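Local coordinates for protein fructokinase (Silicibacter sp., PDB 3C8U) that probably transfers the gamma-phosphate of ATP to a sugar such as fructose, at residues R22-S36 / G121-L135. Residues are numbered along the deposited sequence; the frame is centred on the assembly and turned at random.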
ATOM      1  N   ARG A  22      14.063 -11.605   6.088  1.00 21.27           N
ATOM      2  CA  ARG A  22      13.036 -10.706   6.554  1.00 18.24           C
ATOM      3  C   ARG A  22      11.678 -11.184   6.045  1.00 19.92           C
ATOM      4  O   ARG A  22      11.548 -11.705   4.930  1.00 22.77           O
ATOM      5  CB  ARG A  22      13.359  -9.296   6.057  1.00 19.92           C
ATOM      6  CG  ARG A  22      12.402  -8.274   6.513  1.00 17.75           C
ATOM      7  CD  ARG A  22      12.805  -6.895   6.052  1.00 18.61           C
ATOM      8  NE  ARG A  22      14.008  -6.414   6.716  1.00 21.77           N
ATOM      9  CZ  ARG A  22      15.177  -6.224   6.131  1.00 23.64           C
ATOM     10  NH1 ARG A  22      15.349  -6.496   4.845  1.00 23.79           N
ATOM     11  NH2 ARG A  22      16.188  -5.780   6.837  1.00 24.60           N
ATOM     12  N   GLN A  23      10.669 -11.007   6.877  1.00 20.40           N
ATOM     13  CA  GLN A  23       9.282 -11.374   6.521  1.00 19.97           C
ATOM     14  C   GLN A  23       8.506 -10.151   6.039  1.00 19.52           C
ATOM     15  O   GLN A  23       8.722  -9.036   6.495  1.00 20.70           O
ATOM     16  CB  GLN A  23       8.606 -12.085   7.695  1.00 23.21           C
ATOM     17  CG  GLN A  23       9.179 -13.523   7.875  1.00 21.71           C
ATOM     18  CD  GLN A  23       8.668 -14.246   9.104  1.00 26.21           C
ATOM     19  OE1 GLN A  23       8.011 -15.265   8.984  1.00 31.90           O
ATOM     20  NE2 GLN A  23       8.949 -13.709  10.285  1.00 29.14           N
ATOM     21  N   LEU A  24       7.669 -10.407   5.046  1.00 17.05           N
ATOM     22  CA  LEU A  24       6.785  -9.404   4.417  1.00 18.66           C
ATOM     23  C   LEU A  24       5.312  -9.638   4.718  1.00 17.51           C
ATOM     24  O   LEU A  24       4.738 -10.711   4.516  1.00 18.86           O
ATOM     25  CB  LEU A  24       6.994  -9.377   2.913  1.00 18.53           C
ATOM     26  CG  LEU A  24       8.413  -9.124   2.355  1.00 22.35           C
ATOM     27  CD1 LEU A  24       8.328  -8.861   0.849  1.00 22.35           C
ATOM     28  CD2 LEU A  24       9.016  -7.954   3.003  1.00 23.32           C
ATOM     29  N   VAL A  25       4.709  -8.580   5.204  1.00 17.83           N
ATOM     30  CA  VAL A  25       3.279  -8.529   5.443  1.00 14.96           C
ATOM     31  C   VAL A  25       2.669  -7.441   4.602  1.00 16.79           C
ATOM     32  O   VAL A  25       3.051  -6.269   4.685  1.00 16.74           O
ATOM     33  CB  VAL A  25       2.945  -8.314   6.965  1.00 16.99           C
ATOM     34  CG1 VAL A  25       1.423  -8.140   7.181  1.00 15.38           C
ATOM     35  CG2 VAL A  25       3.473  -9.460   7.819  1.00 15.38           C
ATOM     36  N   ALA A  26       1.726  -7.854   3.763  1.00 18.10           N
ATOM     37  CA  ALA A  26       1.002  -6.937   2.862  1.00 18.74           C
ATOM     38  C   ALA A  26      -0.293  -6.428   3.480  1.00 17.71           C
ATOM     39  O   ALA A  26      -1.070  -7.187   4.045  1.00 18.08           O
ATOM     40  CB  ALA A  26       0.720  -7.621   1.526  1.00 16.29           C
ATOM     41  N   LEU A  27      -0.485  -5.114   3.397  1.00 17.46           N
ATOM     42  CA  LEU A  27      -1.765  -4.482   3.753  1.00 18.49           C
ATOM     43  C   LEU A  27      -2.253  -3.758   2.521  1.00 17.86           C
ATOM     44  O   LEU A  27      -1.654  -2.779   2.086  1.00 18.42           O
ATOM     45  CB  LEU A  27      -1.616  -3.489   4.910  1.00 18.57           C
ATOM     46  CG  LEU A  27      -2.941  -2.739   5.199  1.00 26.22           C
ATOM     47  CD1 LEU A  27      -4.030  -3.711   5.661  1.00 30.90           C
ATOM     48  CD2 LEU A  27      -2.764  -1.638   6.229  1.00 32.83           C
ATOM     49  N   SER A  28      -3.291  -4.314   1.920  1.00 19.92           N
ATOM     50  CA  SER A  28      -3.847  -3.811   0.668  1.00 20.14           C
ATOM     51  C   SER A  28      -5.173  -3.128   0.927  1.00 20.50           C
ATOM     52  O   SER A  28      -6.084  -3.680   1.557  1.00 18.87           O
ATOM     53  CB  SER A  28      -4.038  -4.923  -0.360  1.00 21.71           C
ATOM     54  OG  SER A  28      -4.020  -4.434  -1.695  1.00 22.49           O
ATOM     55  N   GLY A  29      -5.229  -1.887   0.466  1.00 23.02           N
ATOM     56  CA  GLY A  29      -6.449  -1.092   0.487  1.00 24.42           C
ATOM     57  C   GLY A  29      -6.839  -0.543  -0.867  1.00 26.87           C
ATOM     58  O   GLY A  29      -6.493  -1.073  -1.922  1.00 30.44           O
ATOM     59  N   ALA A  30      -7.634   0.503  -0.800  1.00 26.99           N
ATOM     60  CA  ALA A  30      -8.026   1.296  -1.950  1.00 23.95           C
ATOM     61  C   ALA A  30      -7.816   2.770  -1.596  1.00 25.14           C
ATOM     62  O   ALA A  30      -7.652   3.108  -0.416  1.00 24.35           O
ATOM     63  CB  ALA A  30      -9.491   1.008  -2.345  1.00 22.17           C
ATOM     64  N   PRO A  31      -7.768   3.645  -2.616  1.00 25.61           N
ATOM     65  CA  PRO A  31      -7.741   5.071  -2.350  1.00 26.31           C
ATOM     66  C   PRO A  31      -8.881   5.464  -1.424  1.00 25.52           C
ATOM     67  O   PRO A  31     -10.046   5.114  -1.641  1.00 23.32           O
ATOM     68  CB  PRO A  31      -7.910   5.701  -3.744  1.00 25.39           C
ATOM     69  CG  PRO A  31      -7.463   4.635  -4.702  1.00 26.91           C
ATOM     70  CD  PRO A  31      -7.909   3.349  -4.052  1.00 26.40           C
ATOM     71  N   GLY A  32      -8.486   6.181  -0.383  1.00 26.28           N
ATOM     72  CA  GLY A  32      -9.396   6.666   0.644  1.00 28.15           C
ATOM     73  C   GLY A  32      -9.600   5.698   1.782  1.00 28.25           C
ATOM     74  O   GLY A  32     -10.409   5.939   2.666  1.00 29.72           O
ATOM     75  N   SER A  33      -8.887   4.581   1.752  1.00 26.11           N
ATOM     76  CA  SER A  33      -9.139   3.515   2.750  1.00 25.53           C
ATOM     77  C   SER A  33      -8.528   3.839   4.118  1.00 24.70           C
ATOM     78  O   SER A  33      -8.849   3.211   5.126  1.00 27.28           O
ATOM     79  CB  SER A  33      -8.639   2.158   2.276  1.00 28.34           C
ATOM     80  OG  SER A  33      -7.227   2.145   2.152  1.00 24.73           O
ATOM     81  N   GLY A  34      -7.634   4.811   4.126  1.00 21.52           N
ATOM     82  CA  GLY A  34      -6.899   5.189   5.355  1.00 24.01           C
ATOM     83  C   GLY A  34      -5.981   4.078   5.858  1.00 25.62           C
ATOM     84  O   GLY A  34      -5.822   3.842   7.055  1.00 25.58           O
ATOM     85  N   LYS A  35      -5.377   3.375   4.922  1.00 22.88           N
ATOM     86  CA  LYS A  35      -4.575   2.200   5.276  0.50 20.79           C
ATOM     87  C   LYS A  35      -3.384   2.545   6.187  1.00 20.02           C
ATOM     88  O   LYS A  35      -3.005   1.762   7.044  1.00 18.09           O
ATOM     89  CB  LYS A  35      -4.147   1.412   4.026  0.50 21.62           C
ATOM     90  CG  LYS A  35      -3.201   2.123   3.098  0.50 21.94           C
ATOM     91  CD  LYS A  35      -3.124   1.419   1.737  0.50 22.47           C
ATOM     92  CE  LYS A  35      -2.931   2.417   0.616  0.50 28.74           C
ATOM     93  NZ  LYS A  35      -4.235   3.082   0.217  0.50 21.27           N
ATOM     94  N   SER A  36      -2.822   3.734   6.040  1.00 18.96           N
ATOM     95  CA  SER A  36      -1.673   4.097   6.879  1.00 18.40           C
ATOM     96  C   SER A  36      -2.028   4.211   8.366  1.00 19.23           C
ATOM     97  O   SER A  36      -1.161   4.096   9.243  1.00 18.44           O
ATOM     98  CB  SER A  36      -0.994   5.371   6.362  1.00 20.89           C
ATOM     99  OG  SER A  36      -0.510   5.169   5.041  1.00 20.70           O
ATOM    100  N   GLY A 121      16.360  -1.193   7.602  1.00 21.48           N
ATOM    101  CA  GLY A 121      17.615  -1.661   8.176  1.00 20.80           C
ATOM    102  C   GLY A 121      17.595  -3.074   8.713  1.00 19.90           C
ATOM    103  O   GLY A 121      16.540  -3.689   8.875  1.00 20.55           O
ATOM    104  N   PRO A 122      18.782  -3.585   9.071  1.00 20.95           N
ATOM    105  CA  PRO A 122      18.948  -4.978   9.480  1.00 20.03           C
ATOM    106  C   PRO A 122      18.186  -5.352  10.754  1.00 21.94           C
ATOM    107  O   PRO A 122      17.881  -6.513  10.967  1.00 23.86           O
ATOM    108  CB  PRO A 122      20.466  -5.151   9.635  1.00 22.72           C
ATOM    109  CG  PRO A 122      21.087  -3.835   9.332  1.00 25.44           C
ATOM    110  CD  PRO A 122      20.023  -2.805   9.071  1.00 21.57           C
ATOM    111  N   GLU A 123      17.850  -4.351  11.549  1.00 20.98           N
ATOM    112  CA  GLU A 123      17.091  -4.560  12.805  1.00 22.00           C
ATOM    113  C   GLU A 123      15.608  -4.868  12.546  1.00 20.85           C
ATOM    114  O   GLU A 123      14.899  -5.429  13.381  1.00 21.02           O
ATOM    115  CB  GLU A 123      17.205  -3.352  13.722  1.00 22.41           C
ATOM    116  CG  GLU A 123      16.391  -2.160  13.290  1.00 28.64           C
ATOM    117  CD  GLU A 123      17.040  -1.282  12.236  1.00 32.62           C
ATOM    118  OE1 GLU A 123      18.151  -1.602  11.700  1.00 31.14           O
ATOM    119  OE2 GLU A 123      16.421  -0.238  11.959  1.00 42.34           O
ATOM    120  N   CYS A 124      15.152  -4.498  11.360  1.00 20.61           N
ATOM    121  CA  CYS A 124      13.770  -4.759  10.936  1.00 18.74           C
ATOM    122  C   CYS A 124      13.580  -6.187  10.494  1.00 20.52           C
ATOM    123  O   CYS A 124      14.206  -6.676   9.553  1.00 19.73           O
ATOM    124  CB  CYS A 124      13.347  -3.794   9.818  1.00 20.14           C
ATOM    125  SG  CYS A 124      11.683  -4.136   9.134  1.00 21.72           S
ATOM    126  N   ARG A 125      12.650  -6.843  11.171  1.00 20.31           N
ATOM    127  CA  ARG A 125      12.382  -8.277  11.003  0.50 22.16           C
ATOM    128  C   ARG A 125      11.159  -8.509  10.132  1.00 21.84           C
ATOM    129  O   ARG A 125      11.030  -9.513   9.476  1.00 18.28           O
ATOM    130  CB  ARG A 125      12.171  -8.942  12.377  0.50 23.34           C
ATOM    131  CG  ARG A 125      13.453  -9.061  13.187  0.50 29.13           C
ATOM    132  CD  ARG A 125      13.478 -10.318  14.040  0.50 35.62           C
ATOM    133  NE  ARG A 125      12.798 -11.435  13.398  0.50 36.42           N
ATOM    134  CZ  ARG A 125      12.150 -12.372  14.077  0.50 40.31           C
ATOM    135  NH1 ARG A 125      12.111 -12.296  15.401  0.50 38.43           N
ATOM    136  NH2 ARG A 125      11.536 -13.364  13.438  0.50 39.75           N
ATOM    137  N   VAL A 126      10.265  -7.532  10.140  1.00 18.84           N
ATOM    138  CA  VAL A 126       9.033  -7.600   9.357  1.00 17.67           C
ATOM    139  C   VAL A 126       8.772  -6.268   8.680  1.00 16.65           C
ATOM    140  O   VAL A 126       8.744  -5.237   9.330  1.00 16.11           O
ATOM    141  CB  VAL A 126       7.832  -7.933  10.252  1.00 19.21           C
ATOM    142  CG1 VAL A 126       6.502  -7.911   9.446  1.00 19.64           C
ATOM    143  CG2 VAL A 126       8.073  -9.299  10.946  1.00 25.59           C
ATOM    144  N   ALA A 127       8.599  -6.326   7.366  1.00 17.30           N
ATOM    145  CA  ALA A 127       8.181  -5.172   6.577  1.00 18.36           C
ATOM    146  C   ALA A 127       6.713  -5.342   6.236  1.00 17.17           C
ATOM    147  O   ALA A 127       6.288  -6.354   5.654  1.00 18.15           O
ATOM    148  CB  ALA A 127       9.021  -5.027   5.290  1.00 17.60           C
ATOM    149  N   ILE A 128       5.948  -4.346   6.660  1.00 15.84           N
ATOM    150  CA  ILE A 128       4.543  -4.254   6.335  1.00 15.97           C
ATOM    151  C   ILE A 128       4.495  -3.349   5.123  1.00 18.42           C
ATOM    152  O   ILE A 128       4.750  -2.153   5.221  1.00 17.21           O
ATOM    153  CB  ILE A 128       3.685  -3.664   7.442  1.00 17.23           C
ATOM    154  CG1 ILE A 128       3.777  -4.523   8.705  1.00 24.22           C
ATOM    155  CG2 ILE A 128       2.221  -3.488   6.952  1.00 18.72           C
ATOM    156  CD1 ILE A 128       3.141  -3.864   9.854  1.00 21.25           C
ATOM    157  N   ILE A 129       4.198  -3.971   3.989  1.00 19.09           N
ATOM    158  CA  ILE A 129       4.176  -3.290   2.694  1.00 19.75           C
ATOM    159  C   ILE A 129       2.732  -2.873   2.506  1.00 21.31           C
ATOM    160  O   ILE A 129       1.837  -3.696   2.603  1.00 20.85           O
ATOM    161  CB  ILE A 129       4.587  -4.223   1.531  1.00 19.28           C
ATOM    162  CG1 ILE A 129       5.912  -4.945   1.803  1.00 24.96           C
ATOM    163  CG2 ILE A 129       4.606  -3.455   0.163  1.00 16.25           C
ATOM    164  CD1 ILE A 129       7.014  -4.065   2.195  1.00 24.96           C
ATOM    165  N   GLU A 130       2.515  -1.577   2.300  1.00 20.18           N
ATOM    166  CA  GLU A 130       1.180  -1.041   2.171  1.00 18.93           C
ATOM    167  C   GLU A 130       0.988  -0.389   0.817  1.00 17.14           C
ATOM    168  O   GLU A 130       1.829   0.338   0.321  1.00 21.34           O
ATOM    169  CB  GLU A 130       0.801  -0.111   3.349  1.00 21.09           C
ATOM    170  CG  GLU A 130       1.394   1.250   3.305  1.00 23.30           C
ATOM    171  CD  GLU A 130       0.862   2.188   4.366  1.00 24.01           C
ATOM    172  OE1 GLU A 130       0.036   1.767   5.194  1.00 23.77           O
ATOM    173  OE2 GLU A 130       1.327   3.347   4.394  1.00 26.56           O
ATOM    174  N   GLY A 131      -0.138  -0.720   0.206  1.00 19.72           N
ATOM    175  CA  GLY A 131      -0.516  -0.132  -1.106  1.00 17.36           C
ATOM    176  C   GLY A 131      -1.899  -0.505  -1.582  1.00 17.40           C
ATOM    177  O   GLY A 131      -2.600  -1.273  -0.964  1.00 18.63           O
ATOM    178  N   ASN A 132      -2.260  -0.003  -2.746  1.00 17.17           N
ATOM    179  CA  ASN A 132      -3.576  -0.269  -3.307  1.00 19.13           C
ATOM    180  C   ASN A 132      -3.647  -1.559  -4.121  1.00 17.90           C
ATOM    181  O   ASN A 132      -4.720  -2.102  -4.319  1.00 20.99           O
ATOM    182  CB  ASN A 132      -4.025   0.936  -4.142  1.00 19.51           C
ATOM    183  CG  ASN A 132      -4.174   2.189  -3.300  1.00 21.19           C
ATOM    184  OD1 ASN A 132      -4.661   2.126  -2.158  1.00 31.55           O
ATOM    185  ND2 ASN A 132      -3.763   3.311  -3.835  1.00 26.30           N
ATOM    186  N   TYR A 133      -2.493  -2.013  -4.622  1.00 18.49           N
ATOM    187  CA  TYR A 133      -2.439  -3.101  -5.618  1.00 19.23           C
ATOM    188  C   TYR A 133      -1.666  -4.334  -5.186  1.00 18.05           C
ATOM    189  O   TYR A 133      -0.984  -4.945  -6.005  1.00 19.16           O
ATOM    190  CB  TYR A 133      -1.874  -2.577  -6.955  1.00 17.08           C
ATOM    191  CG  TYR A 133      -2.629  -1.354  -7.432  1.00 20.82           C
ATOM    192  CD1 TYR A 133      -3.981  -1.436  -7.755  1.00 25.31           C
ATOM    193  CD2 TYR A 133      -2.012  -0.118  -7.522  1.00 18.05           C
ATOM    194  CE1 TYR A 133      -4.688  -0.314  -8.163  1.00 21.81           C
ATOM    195  CE2 TYR A 133      -2.715   1.005  -7.928  1.00 19.11           C
ATOM    196  CZ  TYR A 133      -4.047   0.901  -8.247  1.00 22.52           C
ATOM    197  OH  TYR A 133      -4.744   2.027  -8.650  1.00 23.25           O
ATOM    198  N   LEU A 134      -1.820  -4.715  -3.910  1.00 17.38           N
ATOM    199  CA  LEU A 134      -1.054  -5.822  -3.334  1.00 18.68           C
ATOM    200  C   LEU A 134      -1.745  -7.169  -3.404  1.00 18.64           C
ATOM    201  O   LEU A 134      -1.124  -8.206  -3.153  1.00 20.05           O
ATOM    202  CB  LEU A 134      -0.628  -5.508  -1.901  1.00 19.38           C
ATOM    203  CG  LEU A 134       0.194  -4.202  -1.729  1.00 19.92           C
ATOM    204  CD1 LEU A 134       0.774  -4.184  -0.296  1.00 18.21           C
ATOM    205  CD2 LEU A 134       1.306  -3.986  -2.799  1.00 15.24           C
ATOM    206  N   LEU A 135      -3.020  -7.117  -3.781  1.00 19.15           N
ATOM    207  CA  LEU A 135      -3.905  -8.290  -3.896  1.00 20.16           C
ATOM    208  C   LEU A 135      -4.735  -8.152  -5.170  1.00 21.54           C
ATOM    209  O   LEU A 135      -5.948  -8.330  -5.207  1.00 19.62           O
ATOM    210  CB  LEU A 135      -4.805  -8.426  -2.659  1.00 17.14           C
ATOM    211  CG  LEU A 135      -4.063  -8.876  -1.382  1.00 22.32           C
ATOM    212  CD1 LEU A 135      -4.984  -8.966  -0.170  1.00 21.14           C
ATOM    213  CD2 LEU A 135      -3.299 -10.197  -1.573  1.00 19.22           C
TER
HETATM  214  O   HOH W   1      11.626 -11.928  10.524  1.00 35.92           O
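Val25 and Ile128 sit side by side on neighbouring parallel strands, where Val25 N donates to Ala127 O at 2.8 Å and Val25 O accepts from Ile129 N. Branched and small apolar residues suit this buried middle: on one face Val25 CG2 meets Val126 CG1 at 3.8 Å, on the other Leu24 CD2 packs on Ala127 CB. At the strand starts Arg22, its CG anti to the backbone N (chi1 -178°), reaches across to give NE to Cys124 O at 2.9 Å, from above the carbonyl plane; its long chain and several N-H groups let it also serve carbonyls of Leu95, Gln98 and Glu99. A leucine here would probably leave all four carbonyls without this donor. Further along, strand 23-28 runs into what looks like a P-loop (Walker A), with helix 36-48 beyond it, as in P-loop kinases. In one of two modelled conformers, Lys35 NZ donates to Asn132 OD1 at 2.6 Å. Glu130, with two carboxylate oxygens, can take Ser36 OG on OE2 at 2.7 Å and Ser39 on OE1 together. By contrast, at the solvent side one of two modelled Arg125 conformers lies loosely alongside the Gln23 amide, their planes nearly parallel but offset; Asp16 N binds Gln23 OE1, and a water accepts from NE2.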